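Side-chain contacts in pantothenate synthetase (Francisella tularensis subsp. tularensis, PDB 3N8H), which probably catalyses the ATP-dependent condensation of pantoate with beta-alanine to pantothenate, by way of a pantoyl-adenylate intermediate: residues D8-K11 / Q12-I16; N66-D69 / Y70-Y73; L77-D80 / I81-A85; E219-N222 / K223-T227. All blocks are in the same frame, centred on the assembly; numbering follows the deposited sequence.

In the fold
All four contacts are local, each within a single helix, four different ones in all, and they come one after another along the chain. Interaction 1 starts helix 10-18, just after strand 5-7 at one margin of the parallel sheet. Interactions 2 and 3 occupy the successive helices 67-72 and 77-86, with centres about 22 Å apart; one borders the nucleotide and proline pockets through Asp69 and Tyr73, the other the predicted ATP-binding loop through Asp80. Interaction 4, in helix 217-225, has its centre about 49 Å from that of interaction 1, across the centre of the chain. The middle pair thus flanks the ligand site, while the first and last lie away from the annotated sites, one at the sheet's margin and one beside the antiparallel sheet.

Interaction 1. Residues D8-K11 / Q12-I16; sequences DNIK and QFHSI
Gln12 folds back over the start of its own helix to meet Asn9 and Asp8. Its CB rests 3.2 Å from Asn9 OD1 and 3.5 Å from Asn9 O, and beyond CG the chain runs extended, which carries the amide back past the helix end. At the tip, Gln12 OE1 accepts from Asp8 N, one residue before the cap, at 3.1 Å; the donor stands 49° above the carbonyl plane, away from the usual lone-pair direction. Gln12 NE2 makes a weak hydrogen bond to Ile6 O, in strand 5-7. The motif is an N-cap: Asn9, with CG lodged between its backbone N and carbonyl carbon (chi1 61°), turns OD1 to accept from Gln12 N at 2.9 Å in a nearly straight bond (N-H...O 164°). The side chain of Asn9 thereby satisfies a peptide N-H of the first turn, while that of Gln12 reaches back to the peptide N-H of Asp8. One turn on, Ser15 OG, beside its backbone N, donates to Lys11 O at 3.1 Å, an oxygen that also receives Ser15 N at 3.0 Å. On the buried face Phe13 meets the ring of Phe93 in strand 91-93, and both Ile10 and Phe13 touch Ile141 of helix 127-142.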
loop_
_atom_site.group_PDB
_atom_site.type_symbol
_atom_site.label_atom_id
_atom_site.label_comp_id
_atom_site.label_asym_id
_atom_site.label_seq_id
_atom_site.Cartn_x
_atom_site.Cartn_y
_atom_site.Cartn_z
ATOM N N ASP A 8 12.319 18.853 -8.488
ATOM C CA ASP A 8 12.041 19.061 -7.072
ATOM C C ASP A 8 10.556 18.951 -6.754
ATOM O O ASP A 8 10.122 19.352 -5.679
ATOM C CB ASP A 8 12.599 20.406 -6.596
ATOM C CG ASP A 8 12.186 21.561 -7.489
ATOM O OD1 ASP A 8 10.970 21.797 -7.648
ATOM O OD2 ASP A 8 13.084 22.239 -8.027
ATOM N N ASN A 9 9.788 18.407 -7.695
ATOM C CA ASN A 9 8.364 18.128 -7.482
ATOM C C ASN A 9 7.767 17.140 -8.493
ATOM O O ASN A 9 8.391 16.817 -9.509
ATOM C CB ASN A 9 7.531 19.419 -7.398
ATOM C CG ASN A 9 7.585 20.258 -8.679
ATOM O OD1 ASN A 9 7.097 19.847 -9.735
ATOM N ND2 ASN A 9 8.154 21.453 -8.575
ATOM N N ILE A 10 6.565 16.651 -8.188
ATOM C CA ILE A 10 5.902 15.622 -8.985
ATOM C C ILE A 10 5.629 16.047 -10.430
ATOM O O ILE A 10 6.014 15.348 -11.379
ATOM C CB ILE A 10 4.563 15.180 -8.330
ATOM C CG1 ILE A 10 4.788 14.775 -6.875
ATOM C CG2 ILE A 10 3.943 14.019 -9.093
ATOM C CD1 ILE A 10 5.677 13.574 -6.727
ATOM N N LYS A 11 4.956 17.188 -10.585
ATOM C CA LYS A 11 4.652 17.731 -11.906
ATOM C C LYS A 11 5.918 17.721 -12.732
ATOM O O LYS A 11 5.966 17.161 -13.826
ATOM C CB LYS A 11 4.112 19.163 -11.793
ATOM C CG LYS A 11 2.592 19.270 -11.686
ATOM C CD LYS A 11 2.027 18.298 -10.651
ATOM C CE LYS A 11 1.018 17.333 -11.279
ATOM N NZ LYS A 11 0.600 16.245 -10.349
ATOM N N GLN A 12 6.959 18.332 -12.183
ATOM C CA GLN A 12 8.235 18.401 -12.862
ATOM C C GLN A 12 8.801 17.018 -13.181
ATOM O O GLN A 12 9.435 16.818 -14.229
ATOM C CB GLN A 12 9.220 19.160 -11.992
ATOM C CG GLN A 12 10.078 20.118 -12.754
ATOM C CD GLN A 12 11.296 20.491 -11.965
ATOM O OE1 GLN A 12 11.228 20.669 -10.743
ATOM N NE2 GLN A 12 12.434 20.597 -12.650
ATOM N N PHE A 13 8.591 16.068 -12.268
ATOM C CA PHE A 13 9.075 14.724 -12.503
ATOM C C PHE A 13 8.233 13.945 -13.524
ATOM O O PHE A 13 8.779 13.208 -14.355
ATOM C CB PHE A 13 9.193 13.905 -11.226
ATOM C CG PHE A 13 9.743 12.543 -11.481
ATOM C CD1 PHE A 13 11.099 12.374 -11.715
ATOM C CD2 PHE A 13 8.904 11.446 -11.587
ATOM C CE1 PHE A 13 11.613 11.123 -11.998
ATOM C CE2 PHE A 13 9.410 10.200 -11.884
ATOM C CZ PHE A 13 10.773 10.037 -12.089
ATOM N N HIS A 14 6.914 14.092 -13.458
ATOM C CA HIS A 14 6.054 13.446 -14.447
ATOM C C HIS A 14 6.440 13.889 -15.837
ATOM O O HIS A 14 6.498 13.078 -16.761
ATOM C CB HIS A 14 4.589 13.753 -14.197
ATOM C CG HIS A 14 4.013 13.016 -13.032
ATOM N ND1 HIS A 14 4.289 11.687 -12.786
ATOM C CD2 HIS A 14 3.167 13.414 -12.054
ATOM C CE1 HIS A 14 3.644 11.301 -11.699
ATOM N NE2 HIS A 14 2.956 12.329 -11.235
ATOM N N SER A 15 6.721 15.182 -15.971
ATOM C CA SER A 15 7.142 15.748 -17.240
ATOM C C SER A 15 8.266 14.921 -17.824
ATOM O O SER A 15 8.115 14.300 -18.874
ATOM C CB SER A 15 7.610 17.196 -17.067
ATOM O OG SER A 15 6.536 18.049 -16.702
ATOM N N ILE A 16 9.396 14.897 -17.131
ATOM C CA ILE A 16 10.561 14.219 -17.669
ATOM C C ILE A 16 10.328 12.706 -17.836
ATOM O O ILE A 16 10.719 12.118 -18.859
ATOM C CB ILE A 16 11.834 14.541 -16.854
ATOM C CG1 ILE A 16 13.048 13.842 -17.468
ATOM C CG2 ILE A 16 11.653 14.192 -15.392
ATOM C CD1 ILE A 16 13.341 14.266 -18.912
#

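Interaction 2. Residues N66-D69 / Y70-Y73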
loop_
_atom_site.group_PDB
_atom_site.type_symbol
_atom_site.label_atom_id
_atom_site.label_comp_id
_atom_site.label_asym_id
_atom_site.label_seq_id
_atom_site.Cartn_x
_atom_site.Cartn_y
_atom_site.Cartn_z
ATOM N N ASN A 66 12.816 7.852 15.825
ATOM C CA ASN A 66 13.476 8.674 16.845
ATOM C C ASN A 66 13.603 10.136 16.393
ATOM O O ASN A 66 14.261 10.421 15.388
ATOM C CB ASN A 66 14.852 8.081 17.129
ATOM C CG ASN A 66 15.582 8.793 18.239
ATOM O OD1 ASN A 66 15.992 9.942 18.098
ATOM N ND2 ASN A 66 15.784 8.096 19.342
ATOM N N PRO A 67 12.991 11.073 17.141
ATOM C CA PRO A 67 12.936 12.467 16.688
ATOM C C PRO A 67 14.314 13.092 16.536
ATOM O O PRO A 67 14.592 13.829 15.575
ATOM C CB PRO A 67 12.140 13.177 17.796
ATOM C CG PRO A 67 11.344 12.110 18.434
ATOM C CD PRO A 67 12.162 10.840 18.336
ATOM N N ASN A 68 15.188 12.806 17.492
ATOM C CA ASN A 68 16.535 13.384 17.462
ATOM C C ASN A 68 17.305 12.894 16.243
ATOM O O ASN A 68 18.011 13.651 15.561
ATOM C CB ASN A 68 17.297 13.062 18.743
ATOM C CG ASN A 68 18.516 13.946 18.928
ATOM O OD1 ASN A 68 18.409 15.181 18.978
ATOM N ND2 ASN A 68 19.688 13.322 19.028
ATOM N N ASP A 69 17.156 11.612 15.964
ATOM C CA ASP A 69 17.734 11.047 14.756
ATOM C C ASP A 69 17.285 11.856 13.528
ATOM O O ASP A 69 18.107 12.240 12.689
ATOM C CB ASP A 69 17.335 9.580 14.618
ATOM C CG ASP A 69 17.988 8.912 13.420
ATOM O OD1 ASP A 69 19.090 9.355 13.016
ATOM O OD2 ASP A 69 17.386 7.963 12.877
ATOM N N TYR A 70 15.986 12.137 13.439
ATOM C CA TYR A 70 15.466 12.897 12.309
ATOM C C TYR A 70 16.044 14.305 12.276
ATOM O O TYR A 70 16.461 14.779 11.226
ATOM C CB TYR A 70 13.942 12.957 12.352
ATOM C CG TYR A 70 13.303 13.679 11.184
ATOM C CD1 TYR A 70 13.280 13.111 9.907
ATOM C CD2 TYR A 70 12.688 14.918 11.360
ATOM C CE1 TYR A 70 12.679 13.771 8.836
ATOM C CE2 TYR A 70 12.080 15.583 10.297
ATOM C CZ TYR A 70 12.080 15.008 9.038
ATOM O OH TYR A 70 11.478 15.670 7.987
ATOM N N GLN A 71 16.057 14.972 13.429
ATOM C CA GLN A 71 16.534 16.349 13.508
ATOM C C GLN A 71 17.989 16.485 13.054
ATOM O O GLN A 71 18.344 17.425 12.347
ATOM C CB GLN A 71 16.406 16.881 14.932
ATOM C CG GLN A 71 15.012 16.846 15.516
ATOM C CD GLN A 71 14.973 17.506 16.887
ATOM O OE1 GLN A 71 15.400 18.652 17.040
ATOM N NE2 GLN A 71 14.475 16.784 17.892
ATOM N N THR A 72 18.824 15.539 13.461
ATOM C CA THR A 72 20.241 15.576 13.158
ATOM C C THR A 72 20.626 14.848 11.873
ATOM O O THR A 72 21.796 14.838 11.513
ATOM C CB THR A 72 21.054 14.942 14.312
ATOM O OG1 THR A 72 20.614 13.586 14.515
ATOM C CG2 THR A 72 20.885 15.750 15.616
ATOM N N TYR A 73 19.670 14.219 11.188
ATOM C CA TYR A 73 20.048 13.417 10.027
ATOM C C TYR A 73 20.851 14.265 9.032
ATOM O O TYR A 73 20.505 15.418 8.776
ATOM C CB TYR A 73 18.826 12.809 9.332
ATOM C CG TYR A 73 19.267 11.717 8.381
ATOM C CD1 TYR A 73 19.598 10.457 8.860
ATOM C CD2 TYR A 73 19.422 11.972 7.017
ATOM C CE1 TYR A 73 20.028 9.452 8.003
ATOM C CE2 TYR A 73 19.851 10.974 6.148
ATOM C CZ TYR A 73 20.157 9.715 6.644
ATOM O OH TYR A 73 20.581 8.718 5.786
HETATM O O HOH W 1 20.800 11.222 12.491
#
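Thr72 grips Asn68 O twice, through its backbone N at 2.9 Å and its OG1 at 2.8 Å. The hydroxyl can do so because it sits between its own backbone N and carbonyl carbon (chi1 58°), turned back along the helix; it comes in 31° out of the carbonyl plane, whereas the N-H approaches almost head-on. One residue earlier, the carbonyl oxygen of Pro67 is crowded by Gln71 CG at 3.0 Å as well as bonded by Gln71 N. A water then joins the hydroxyl to the acid, donating to Asp69 OD1 at 2.6 Å and to Thr72 OG1 at 3.1 Å. Asp69 OD1 also lies at the edge of the Tyr73 ring, near its plane, 4.3 Å from Tyr73 CD1. Behind these contacts stands the N-cap: Asn66 OD1 accepts from Asp69 N at 2.9 Å in a nearly straight bond (N-H...O 166°), capping the first turn. The stronger partner of the Asp69 carboxylate is Arg190, which forms a salt bridge with OD2; this arginine lines the proline pocket. The Tyr73 side chain lies about 4 Å (nearest atoms) from the bound AMP and touches Met32, so the end of this segment borders the nucleotide pocket. Tyr70 and Tyr73 both meet Phe64 edge-to-face, and Thr72 O accepts from Asn193 ND2. In the chain, helix 67-72 comes between strand 52-57 and helix 77-86.

Interaction 3. Residues L77-D80 / I81-A85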
loop_
_atom_site.group_PDB
_atom_site.type_symbol
_atom_site.label_atom_id
_atom_site.label_comp_id
_atom_site.label_asym_id
_atom_site.label_seq_id
_atom_site.Cartn_x
_atom_site.Cartn_y
_atom_site.Cartn_z
ATOM N N LEU A 77 22.643 19.019 0.439
ATOM C CA LEU A 77 22.071 18.904 -0.902
ATOM C C LEU A 77 23.040 19.392 -1.993
ATOM O O LEU A 77 23.174 18.760 -3.052
ATOM C CB LEU A 77 20.731 19.655 -0.974
ATOM C CG LEU A 77 19.965 19.710 -2.299
ATOM C CD1 LEU A 77 19.686 18.312 -2.894
ATOM C CD2 LEU A 77 18.663 20.514 -2.133
ATOM N N GLN A 78 23.744 20.487 -1.735
ATOM C CA GLN A 78 24.652 20.999 -2.771
ATOM C C GLN A 78 25.789 20.011 -3.056
ATOM O O GLN A 78 26.148 19.779 -4.211
ATOM C CB GLN A 78 25.195 22.390 -2.429
ATOM C CG GLN A 78 24.124 23.490 -2.446
ATOM C CD GLN A 78 23.153 23.377 -3.626
ATOM O OE1 GLN A 78 23.544 23.535 -4.785
ATOM N NE2 GLN A 78 21.876 23.117 -3.327
ATOM N N GLN A 79 26.338 19.409 -2.004
ATOM C CA GLN A 79 27.389 18.419 -2.188
ATOM C C GLN A 79 26.839 17.187 -2.927
ATOM O O GLN A 79 27.494 16.640 -3.830
ATOM C CB GLN A 79 28.005 18.059 -0.839
ATOM C CG GLN A 79 28.520 16.637 -0.737
ATOM C CD GLN A 79 29.996 16.507 -1.072
ATOM O OE1 GLN A 79 30.766 15.911 -0.310
ATOM N NE2 GLN A 79 30.397 17.056 -2.215
ATOM N N ASP A 80 25.629 16.772 -2.552
ATOM C CA ASP A 80 24.967 15.634 -3.189
ATOM C C ASP A 80 24.758 15.885 -4.691
ATOM O O ASP A 80 25.012 15.013 -5.548
ATOM C CB ASP A 80 23.613 15.363 -2.520
ATOM C CG ASP A 80 23.740 14.834 -1.083
ATOM O OD1 ASP A 80 24.858 14.428 -0.651
ATOM O OD2 ASP A 80 22.690 14.820 -0.388
ATOM N N ILE A 81 24.284 17.079 -5.008
ATOM C CA ILE A 81 24.083 17.467 -6.400
ATOM C C ILE A 81 25.391 17.396 -7.185
ATOM O O ILE A 81 25.428 16.817 -8.274
ATOM C CB ILE A 81 23.438 18.859 -6.521
ATOM C CG1 ILE A 81 21.964 18.784 -6.121
ATOM C CG2 ILE A 81 23.576 19.403 -7.952
ATOM C CD1 ILE A 81 21.299 20.131 -5.956
ATOM N N GLN A 82 26.465 17.954 -6.629
ATOM C CA GLN A 82 27.786 17.866 -7.277
ATOM C C GLN A 82 28.238 16.417 -7.542
ATOM O O GLN A 82 28.780 16.107 -8.619
ATOM C CB GLN A 82 28.858 18.596 -6.463
ATOM C CG GLN A 82 28.862 20.104 -6.622
ATOM C CD GLN A 82 30.006 20.727 -5.842
ATOM O OE1 GLN A 82 30.320 20.282 -4.738
ATOM N NE2 GLN A 82 30.650 21.751 -6.422
ATOM N N ILE A 83 28.030 15.544 -6.556
ATOM C CA ILE A 83 28.371 14.133 -6.710
ATOM C C ILE A 83 27.621 13.485 -7.877
ATOM O O ILE A 83 28.221 12.844 -8.748
ATOM C CB ILE A 83 28.071 13.358 -5.425
ATOM C CG1 ILE A 83 29.162 13.642 -4.392
ATOM C CG2 ILE A 83 28.014 11.869 -5.708
ATOM C CD1 ILE A 83 28.633 13.978 -3.042
ATOM N N LEU A 84 26.304 13.676 -7.893
ATOM C CA LEU A 84 25.447 13.080 -8.904
ATOM C C LEU A 84 25.789 13.569 -10.303
ATOM O O LEU A 84 25.879 12.784 -11.256
ATOM C CB LEU A 84 23.992 13.379 -8.570
ATOM C CG LEU A 84 23.542 12.671 -7.287
ATOM C CD1 LEU A 84 22.165 13.146 -6.867
ATOM C CD2 LEU A 84 23.564 11.154 -7.493
ATOM N N ALA A 85 25.951 14.873 -10.433
ATOM C CA ALA A 85 26.396 15.450 -11.695
ATOM C C ALA A 85 27.727 14.866 -12.225
ATOM O O ALA A 85 27.877 14.653 -13.433
ATOM C CB ALA A 85 26.456 16.972 -11.589
#
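The amide of Gln79 has Ile83 on one face: methyl CD1 of Ile83 sits 3.5 Å from Gln79 CD, almost directly over that carbon. Bending at chi2 folds the glutamine so that its flat end lies across the isoleucine. Gln82 OE1 approaches from the opposite side of that plane, beyond the nitrogen end, 4.1 Å from Gln79 NE2 and so not bonded; the two amides are turned 50° apart. Ile83 CD1 is also pressed to 3.0 Å from Gln79 O, a tight fit that goes with a chi2 of 132°, well away from a staggered position. The other flat group, the carboxylate of Asp80, turns from the helix to the loop of Ala34 and Leu35: its OD2 accepts from Ala34 N and its OD1 from Leu35 N, so two backbone N-H groups fix its rotation. One turn apart, Leu77 CD1 and Ile81 CD1 meet at 3.9 Å. The amide of Gln78 runs alongside, with Gln78 NE2 4.0 Å from Ile81 CD1. Leu84 lies deeper, against strands 52-57 and 91-93, and helix 77-86 is thereby laid on the parallel sheet of this Rossmann-like fold. The chemistry is divided by face: the outward glutamines give apolar and long polar contacts with little directional bonding, while Asp80 gives the directional grip that probably positions the predicted ATP-binding loop, where two peptide N-H groups would be expected to stabilise a negative charge.

Interaction 4. Residues E219-N222 / K223-T227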
loop_
_atom_site.group_PDB
_atom_site.type_symbol
_atom_site.label_atom_id
_atom_site.label_comp_id
_atom_site.label_asym_id
_atom_site.label_seq_id
_atom_site.Cartn_x
_atom_site.Cartn_y
_atom_site.Cartn_z
ATOM N N GLU A 219 30.259 -12.949 25.023
ATOM C CA GLU A 219 31.596 -12.391 25.226
ATOM C C GLU A 219 31.889 -11.332 24.160
ATOM O O GLU A 219 32.599 -10.362 24.421
ATOM C CB GLU A 219 32.658 -13.485 25.160
ATOM C CG GLU A 219 32.700 -14.377 26.385
ATOM C CD GLU A 219 33.751 -15.468 26.264
ATOM O OE1 GLU A 219 34.373 -15.570 25.180
ATOM O OE2 GLU A 219 33.952 -16.221 27.249
ATOM N N LEU A 220 31.325 -11.516 22.961
ATOM C CA LEU A 220 31.561 -10.576 21.870
ATOM C C LEU A 220 30.849 -9.263 22.186
ATOM O O LEU A 220 31.347 -8.183 21.884
ATOM C CB LEU A 220 31.092 -11.164 20.527
ATOM C CG LEU A 220 31.124 -10.269 19.280
ATOM C CD1 LEU A 220 32.490 -9.589 19.151
ATOM C CD2 LEU A 220 30.808 -11.075 18.009
ATOM N N THR A 221 29.677 -9.375 22.800
ATOM C CA THR A 221 28.904 -8.206 23.172
ATOM C C THR A 221 29.718 -7.413 24.209
ATOM O O THR A 221 29.859 -6.199 24.108
ATOM C CB THR A 221 27.496 -8.594 23.706
ATOM O OG1 THR A 221 26.732 -9.186 22.644
ATOM C CG2 THR A 221 26.737 -7.375 24.192
ATOM N N ASN A 222 30.280 -8.116 25.179
ATOM C CA ASN A 222 31.100 -7.466 26.210
ATOM C C ASN A 222 32.312 -6.757 25.621
ATOM O O ASN A 222 32.688 -5.694 26.089
ATOM C CB ASN A 222 31.549 -8.479 27.259
ATOM C CG ASN A 222 30.391 -9.030 28.075
ATOM O OD1 ASN A 222 29.293 -8.470 28.079
ATOM N ND2 ASN A 222 30.630 -10.146 28.761
ATOM N N LYS A 223 32.931 -7.351 24.602
ATOM C CA LYS A 223 34.099 -6.729 23.982
ATOM C C LYS A 223 33.721 -5.466 23.226
ATOM O O LYS A 223 34.412 -4.458 23.316
ATOM C CB LYS A 223 34.848 -7.707 23.072
ATOM C CG LYS A 223 35.655 -8.724 23.854
ATOM C CD LYS A 223 35.535 -10.090 23.231
ATOM C CE LYS A 223 36.575 -10.289 22.153
ATOM N NZ LYS A 223 37.444 -11.448 22.502
ATOM N N ILE A 224 32.617 -5.531 22.492
ATOM C CA ILE A 224 32.107 -4.367 21.788
ATOM C C ILE A 224 31.686 -3.241 22.751
ATOM O O ILE A 224 32.023 -2.079 22.539
ATOM C CB ILE A 224 30.985 -4.784 20.879
ATOM C CG1 ILE A 224 31.582 -5.571 19.717
ATOM C CG2 ILE A 224 30.168 -3.579 20.408
ATOM C CD1 ILE A 224 30.558 -6.284 18.898
ATOM N N ASN A 225 30.983 -3.590 23.817
ATOM C CA ASN A 225 30.595 -2.593 24.815
ATOM C C ASN A 225 31.797 -1.994 25.544
ATOM O O ASN A 225 31.739 -0.871 26.030
ATOM C CB ASN A 225 29.569 -3.168 25.809
ATOM C CG ASN A 225 28.178 -3.342 25.186
ATOM O OD1 ASN A 225 27.863 -2.755 24.142
ATOM N ND2 ASN A 225 27.341 -4.163 25.825
ATOM N N SER A 226 32.908 -2.719 25.600
ATOM C CA SER A 226 34.060 -2.194 26.308
ATOM C C SER A 226 34.813 -1.126 25.493
ATOM O O SER A 226 35.719 -0.487 26.008
ATOM C CB SER A 226 35.001 -3.312 26.777
ATOM O OG SER A 226 35.805 -3.774 25.710
ATOM N N THR A 227 34.425 -0.922 24.234
ATOM C CA THR A 227 35.053 0.117 23.429
ATOM C C THR A 227 34.404 1.450 23.726
ATOM O O THR A 227 34.907 2.495 23.315
ATOM C CB THR A 227 34.873 -0.144 21.923
ATOM O OG1 THR A 227 33.497 0.067 21.565
ATOM C CG2 THR A 227 35.290 -1.586 21.566
HETATM O O HOH W 2 28.480 -5.357 28.388
#
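Leu220 with Ile224 and Thr221 with Asn225 are joined by regular backbone i to i+4 hydrogen bonds, a pattern that turns weak at Ser226 N to Asn222 O (N-H...O 129°). Leu220, given here in one of two conformers, lays its CD1 3.8 Å from Ile224 CD1, the two chains crossing at a slant on the buried side. Thr221 and Asn225 run side by side, with Thr221 CG2 3.7 Å from Asn225 ND2; the methyl faces this way because Thr221 OG1 is turned beside the backbone N and bonds to Leu217 O. A water closes the outer side, donating to Asn222 OD1 at 3.2 Å and accepting from Asn225 ND2 at 3.0 Å, while Asn225 OD1 takes the peptide N-H of Leu231. Lys223 bends so that its CD rests 3.2 Å from Glu219 O; Lys223 NZ stays 5.8 Å from Glu219 OE1, too far for a salt bridge. Thr227 OG1 donates to Ile224 O at 2.8 Å in the carbonyl plane, and Ser226 OG donates to Lys223 O. Leu220, Thr221 and Ile224 face strand 230-237, and Leu220 and Thr227 face helix 196-210. In chemical terms, the carbonyls of Lys223 and Ile224, near the helix end, are met by the hydroxyls of Ser226 and Thr227, and Asn225, its OD1 taking a peptide N-H and its ND2 giving to a water, links helix 217-225 to the antiparallel sheet.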